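Local coordinates for mbGIPC protein (Monosiga brevicollis, PDB 6X1X) that probably binds C-terminal peptide tails of partner proteins through this PDZ domain, as a choanoflagellate member of the GIPC family of signalling adaptors, at residues Arg71-Ile76 and Phe82-Val87; Leu20-Asn25 and Phe67-Met72. One frame throughout, in Å; residues are numbered along the deposited sequence. Where two conformers were deposited one is given.

Contact 1 (Arg71-Ile76 and Phe82-Val87); sequences RMLKEI and FTMICV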
loop_
_atom_site.group_PDB
_atom_site.type_symbol
_atom_site.label_atom_id
_atom_site.label_comp_id
_atom_site.label_asym_id
_atom_site.label_seq_id
_atom_site.Cartn_x
_atom_site.Cartn_y
_atom_site.Cartn_z
ATOM N N ARG A 71 -6.949 7.535 5.192
ATOM C CA ARG A 71 -6.972 8.127 6.524
ATOM C C ARG A 71 -6.017 7.409 7.468
ATOM O O ARG A 71 -5.285 8.052 8.234
ATOM C CB ARG A 71 -8.392 8.063 7.070
ATOM C CG ARG A 71 -8.497 8.430 8.528
ATOM C CD ARG A 71 -9.931 8.335 8.990
ATOM N NE ARG A 71 -10.034 8.388 10.443
ATOM C CZ ARG A 71 -11.174 8.197 11.100
ATOM N NH1 ARG A 71 -12.287 7.938 10.420
ATOM N NH2 ARG A 71 -11.196 8.234 12.429
ATOM N N MET A 72 -5.995 6.079 7.414
ATOM C CA MET A 72 -5.134 5.320 8.309
ATOM C C MET A 72 -3.660 5.607 8.045
ATOM O O MET A 72 -2.867 5.739 8.984
ATOM C CB MET A 72 -5.458 3.837 8.182
ATOM C CG MET A 72 -4.762 2.974 9.225
ATOM S SD MET A 72 -5.507 1.348 9.419
ATOM C CE MET A 72 -7.017 1.805 10.275
ATOM N N LEU A 73 -3.269 5.705 6.771
ATOM C CA LEU A 73 -1.885 6.031 6.439
ATOM C C LEU A 73 -1.553 7.472 6.802
ATOM O O LEU A 73 -0.456 7.762 7.294
ATOM C CB LEU A 73 -1.659 5.796 4.947
ATOM C CG LEU A 73 -1.699 4.333 4.521
ATOM C CD1 LEU A 73 -1.715 4.230 3.006
ATOM C CD2 LEU A 73 -0.515 3.578 5.084
ATOM N N LYS A 74 -2.495 8.385 6.559
ATOM C CA LYS A 74 -2.278 9.798 6.832
ATOM C C LYS A 74 -2.073 10.046 8.319
ATOM O O LYS A 74 -1.255 10.886 8.708
ATOM C CB LYS A 74 -3.497 10.569 6.331
ATOM C CG LYS A 74 -3.446 12.071 6.528
ATOM C CD LYS A 74 -4.707 12.737 5.985
ATOM C CE LYS A 74 -4.872 12.495 4.500
ATOM N NZ LYS A 74 -6.140 13.116 3.995
ATOM N N GLU A 75 -2.814 9.322 9.162
ATOM C CA GLU A 75 -2.768 9.552 10.600
ATOM C C GLU A 75 -1.475 9.080 11.246
ATOM O O GLU A 75 -1.138 9.556 12.334
ATOM C CB GLU A 75 -3.974 8.910 11.284
ATOM C CG GLU A 75 -5.238 9.697 11.014
ATOM C CD GLU A 75 -6.524 9.033 11.488
ATOM O OE1 GLU A 75 -6.499 7.896 12.026
ATOM O OE2 GLU A 75 -7.587 9.661 11.312
ATOM N N ILE A 76 -0.742 8.167 10.615
ATOM C CA ILE A 76 0.511 7.668 11.185
ATOM C C ILE A 76 1.431 8.844 11.484
ATOM O O ILE A 76 1.708 9.651 10.588
ATOM C CB ILE A 76 1.195 6.673 10.240
ATOM C CG1 ILE A 76 0.323 5.425 10.068
ATOM C CG2 ILE A 76 2.594 6.323 10.756
ATOM C CD1 ILE A 76 0.769 4.509 8.966
ATOM N N PHE A 82 5.760 1.734 10.275
ATOM C CA PHE A 82 4.481 1.056 10.139
ATOM C C PHE A 82 4.673 -0.161 9.256
ATOM O O PHE A 82 5.646 -0.261 8.501
ATOM C CB PHE A 82 3.365 1.973 9.609
ATOM C CG PHE A 82 3.541 2.405 8.168
ATOM C CD1 PHE A 82 4.352 3.481 7.848
ATOM C CD2 PHE A 82 2.871 1.748 7.144
ATOM C CE1 PHE A 82 4.496 3.886 6.523
ATOM C CE2 PHE A 82 3.010 2.152 5.816
ATOM C CZ PHE A 82 3.825 3.217 5.511
ATOM N N THR A 83 3.728 -1.089 9.358
ATOM C CA THR A 83 3.712 -2.283 8.530
ATOM C C THR A 83 2.449 -2.294 7.682
ATOM O O THR A 83 1.385 -1.847 8.114
ATOM C CB THR A 83 3.818 -3.550 9.388
ATOM O OG1 THR A 83 5.094 -3.573 10.039
ATOM C CG2 THR A 83 3.691 -4.806 8.540
ATOM N N MET A 84 2.580 -2.787 6.455
ATOM C CA MET A 84 1.471 -2.849 5.523
ATOM C C MET A 84 1.572 -4.184 4.812
ATOM O O MET A 84 2.657 -4.564 4.359
ATOM C CB MET A 84 1.574 -1.686 4.533
ATOM C CG MET A 84 0.393 -1.534 3.604
ATOM S SD MET A 84 0.471 0.061 2.773
ATOM C CE MET A 84 2.034 -0.065 1.904
ATOM N N ILE A 85 0.471 -4.919 4.764
ATOM C CA ILE A 85 0.412 -6.168 4.022
ATOM C C ILE A 85 -0.187 -5.849 2.667
ATOM O O ILE A 85 -1.311 -5.337 2.579
ATOM C CB ILE A 85 -0.422 -7.225 4.758
ATOM C CG1 ILE A 85 0.123 -7.445 6.169
ATOM C CG2 ILE A 85 -0.423 -8.522 3.973
ATOM C CD1 ILE A 85 1.543 -7.954 6.207
ATOM N N CYS A 86 0.577 -6.122 1.617
ATOM C CA CYS A 86 0.158 -5.885 0.249
ATOM C C CYS A 86 0.000 -7.224 -0.455
ATOM O O CYS A 86 0.715 -8.186 -0.160
ATOM C CB CYS A 86 1.181 -5.017 -0.487
ATOM S SG CYS A 86 1.291 -3.336 0.180
ATOM N N VAL A 87 -0.963 -7.291 -1.368
ATOM C CA VAL A 87 -1.241 -8.506 -2.123
ATOM C C VAL A 87 -1.130 -8.181 -3.602
ATOM O O VAL A 87 -1.782 -7.252 -4.091
ATOM C CB VAL A 87 -2.628 -9.082 -1.792
ATOM C CG1 VAL A 87 -2.859 -10.364 -2.569
ATOM C CG2 VAL A 87 -2.755 -9.333 -0.299
#
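Ile-76 lays its terminal methyl over one face of the Phe-82 ring, a CH-pi contact in which CD1 lies 4.0 Å from the ring centroid and 27° off the ring normal. The methyl sits toward the root of the ring, and its closest atom there is CG, with Ile-76 CD1 and Phe-82 CG 3.6 Å apart. Ile-76 reaches this position by extending CG1 anti to its carbonyl carbon (chi1 -64°) and then running straight on to CD1. Three residues earlier, Leu-73 comes in at the CE2 side of the same ring, obliquely, with Leu-73 CD2 and Phe-82 CE2 3.9 Å apart. Leu-73 CD2 also lies 4.3 Å from Met-84 SD, two residues further along the strand. In this PDZ domain the contact packs the C-terminal end of helix 66-75 against strand 81-87, whose alternate residues Phe-82 and Met-84 point into the core. A flat ring suits the place because one face takes the Ile-76 methyl while its side meets Leu-73; both aliphatic side chains run at about a right angle to that of Phe-82. Replacing Phe-82 with an alanine would remove the ring and is likely to leave the Ile-76 methyl without its aromatic face and a gap beside Leu-73. On the solvent-exposed side of the helix, Arg-71 NE bonds Glu-75 OE2 at 2.9 Å, a salt bridge between residues four apart, while Lys-13 NZ bonds the carbonyl oxygens of Leu-73 and Ile-76.

Contact 2 (Leu20-Asn25 and Phe67-Met72); sequences LTISDN and FEVARM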
loop_
_atom_site.group_PDB
_atom_site.type_symbol
_atom_site.label_atom_id
_atom_site.label_comp_id
_atom_site.label_asym_id
_atom_site.label_seq_id
_atom_site.Cartn_x
_atom_site.Cartn_y
_atom_site.Cartn_z
ATOM N N LEU A 20 2.017 7.682 -2.283
ATOM C CA LEU A 20 1.026 6.750 -2.801
ATOM C C LEU A 20 -0.198 7.479 -3.325
ATOM O O LEU A 20 -0.689 8.422 -2.694
ATOM C CB LEU A 20 0.538 5.817 -1.698
ATOM C CG LEU A 20 1.565 4.844 -1.144
ATOM C CD1 LEU A 20 0.965 4.061 0.011
ATOM C CD2 LEU A 20 2.081 3.907 -2.233
ATOM N N THR A 21 -0.729 6.994 -4.440
ATOM C CA THR A 21 -2.093 7.296 -4.857
ATOM C C THR A 21 -2.880 6.001 -4.766
ATOM O O THR A 21 -2.498 5.001 -5.383
ATOM C CB THR A 21 -2.133 7.799 -6.297
ATOM O OG1 THR A 21 -1.323 8.972 -6.406
ATOM C CG2 THR A 21 -3.566 8.113 -6.731
ATOM N N ILE A 22 -3.954 6.011 -3.998
ATOM C CA ILE A 22 -4.739 4.802 -3.824
ATOM C C ILE A 22 -6.172 5.061 -4.232
ATOM O O ILE A 22 -6.682 6.188 -4.165
ATOM C CB ILE A 22 -4.648 4.220 -2.402
ATOM C CG1 ILE A 22 -5.267 5.166 -1.391
ATOM C CG2 ILE A 22 -3.195 3.920 -2.046
ATOM C CD1 ILE A 22 -5.400 4.546 -0.017
ATOM N N SER A 23 -6.830 3.998 -4.671
ATOM C CA SER A 23 -8.223 4.071 -5.066
ATOM C C SER A 23 -8.896 2.752 -4.707
ATOM O O SER A 23 -8.298 1.876 -4.079
ATOM C CB SER A 23 -8.357 4.411 -6.546
ATOM O OG SER A 23 -9.708 4.704 -6.825
ATOM N N ASP A 24 -10.169 2.632 -5.077
ATOM C CA ASP A 24 -10.901 1.378 -4.931
ATOM C C ASP A 24 -12.001 1.360 -5.980
ATOM O O ASP A 24 -12.368 2.406 -6.521
ATOM C CB ASP A 24 -11.444 1.155 -3.500
ATOM C CG ASP A 24 -12.668 2.006 -3.187
ATOM O OD1 ASP A 24 -13.782 1.603 -3.583
ATOM O OD2 ASP A 24 -12.535 3.041 -2.506
ATOM N N ASN A 25 -12.507 0.168 -6.294
ATOM C CA ASN A 25 -13.543 0.046 -7.315
ATOM C C ASN A 25 -14.932 -0.169 -6.728
ATOM O O ASN A 25 -15.862 -0.496 -7.471
ATOM C CB ASN A 25 -13.187 -1.020 -8.360
ATOM C CG ASN A 25 -13.072 -2.415 -7.773
ATOM O OD1 ASN A 25 -13.564 -2.687 -6.684
ATOM N ND2 ASN A 25 -12.428 -3.314 -8.511
ATOM N N PHE A 67 -10.748 6.048 0.899
ATOM C CA PHE A 67 -10.626 7.154 1.841
ATOM C C PHE A 67 -10.370 6.666 3.262
ATOM O O PHE A 67 -9.735 7.375 4.046
ATOM C CB PHE A 67 -11.801 8.134 1.749
ATOM C CG PHE A 67 -13.134 7.546 2.107
ATOM C CD1 PHE A 67 -13.557 7.488 3.422
ATOM C CD2 PHE A 67 -13.990 7.112 1.114
ATOM C CE1 PHE A 67 -14.804 6.962 3.733
ATOM C CE2 PHE A 67 -15.225 6.592 1.417
ATOM C CZ PHE A 67 -15.630 6.514 2.719
ATOM N N GLU A 68 -10.839 5.457 3.605
ATOM C CA GLU A 68 -10.587 4.899 4.936
ATOM C C GLU A 68 -9.147 4.429 5.072
ATOM O O GLU A 68 -8.501 4.660 6.104
ATOM C CB GLU A 68 -11.561 3.750 5.211
ATOM C CG GLU A 68 -13.007 4.206 5.207
ATOM C CD GLU A 68 -14.008 3.079 5.300
ATOM O OE1 GLU A 68 -13.828 2.044 4.624
ATOM O OE2 GLU A 68 -14.977 3.232 6.072
ATOM N N VAL A 69 -8.638 3.748 4.045
ATOM C CA VAL A 69 -7.247 3.313 4.033
ATOM C C VAL A 69 -6.322 4.523 4.025
ATOM O O VAL A 69 -5.314 4.568 4.746
ATOM C CB VAL A 69 -7.022 2.392 2.819
ATOM C CG1 VAL A 69 -5.567 1.979 2.724
ATOM C CG2 VAL A 69 -7.924 1.170 2.909
ATOM N N ALA A 70 -6.672 5.538 3.231
ATOM C CA ALA A 70 -5.860 6.745 3.169
ATOM C C ALA A 70 -5.804 7.431 4.518
ATOM O O ALA A 70 -4.740 7.889 4.943
ATOM C CB ALA A 70 -6.426 7.703 2.124
ATOM N N ARG A 71 -6.949 7.535 5.192
ATOM C CA ARG A 71 -6.972 8.127 6.524
ATOM C C ARG A 71 -6.017 7.409 7.468
ATOM O O ARG A 71 -5.285 8.052 8.234
ATOM C CB ARG A 71 -8.392 8.063 7.070
ATOM C CG ARG A 71 -8.497 8.430 8.528
ATOM C CD ARG A 71 -9.931 8.335 8.990
ATOM N NE ARG A 71 -10.034 8.388 10.443
ATOM C CZ ARG A 71 -11.174 8.197 11.100
ATOM N NH1 ARG A 71 -12.287 7.938 10.420
ATOM N NH2 ARG A 71 -11.196 8.234 12.429
ATOM N N MET A 72 -5.995 6.079 7.414
ATOM C CA MET A 72 -5.134 5.320 8.309
ATOM C C MET A 72 -3.660 5.607 8.045
ATOM O O MET A 72 -2.867 5.739 8.984
ATOM C CB MET A 72 -5.458 3.837 8.182
ATOM C CG MET A 72 -4.762 2.974 9.225
ATOM S SD MET A 72 -5.507 1.348 9.419
ATOM C CE MET A 72 -7.017 1.805 10.275
#
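Val-69 is the first residue of segment 67-72 to meet strand 20-23, through its CG1 methyl, which lies 3.8 Å from Ile-22 CD1. That branch stands anti to the backbone N of Val-69 (chi1 177°), on a side chain that also touches Ile-53 and Ile-56 of strand 52-56 and so belongs to the buried core. Valine is short and branched, so its side chain can meet both Ile-22 and the isoleucines of strand 52-56. Next comes Ala-70, whose backbone N is approached by the same Ile-22 methyl to 3.6 Å, with its CB 4.0 Å from Ile-22 CD1. Its short side chain lets the isoleucine tip come right up to the helix backbone, and the nearest CA atoms, those of Ile-22 and Ala-70, are 7.3 Å apart. A single isoleucine thus bridges strand and helix, its CD1 meeting two consecutive residues. Outside this run of residues, Asp-24 bonds at the start of the helix, by a salt bridge to Arg-65 just before it and a hydrogen bond to His-66 N. A strand and a helix set side by side in this way form the peptide-binding groove of PDZ domains, and the pairing of strand 20-23 with helix 66-75 is consistent with that site.

From the N terminus, strand 20-23 comes first and is separated from helix 66-75 by strands 31-35, 52-56 and 59-60, so contact 2 closes a long loop of some forty residues. Contact 1 closes a much shorter one, the turn that carries the chain from the end of the helix into strand 81-87. The loops follow one another, neither enclosing the other, while segments 67-72 and 71-76 overlap at Arg-71 and Met-72. Helix 66-75 is thereby tied to both sheets, the two-stranded one through contact 2 and the four-stranded one through contact 1. Between them, Leu-73 CD1 packs 4.0 Å from Leu-20 CD1, so that the two contacts touch.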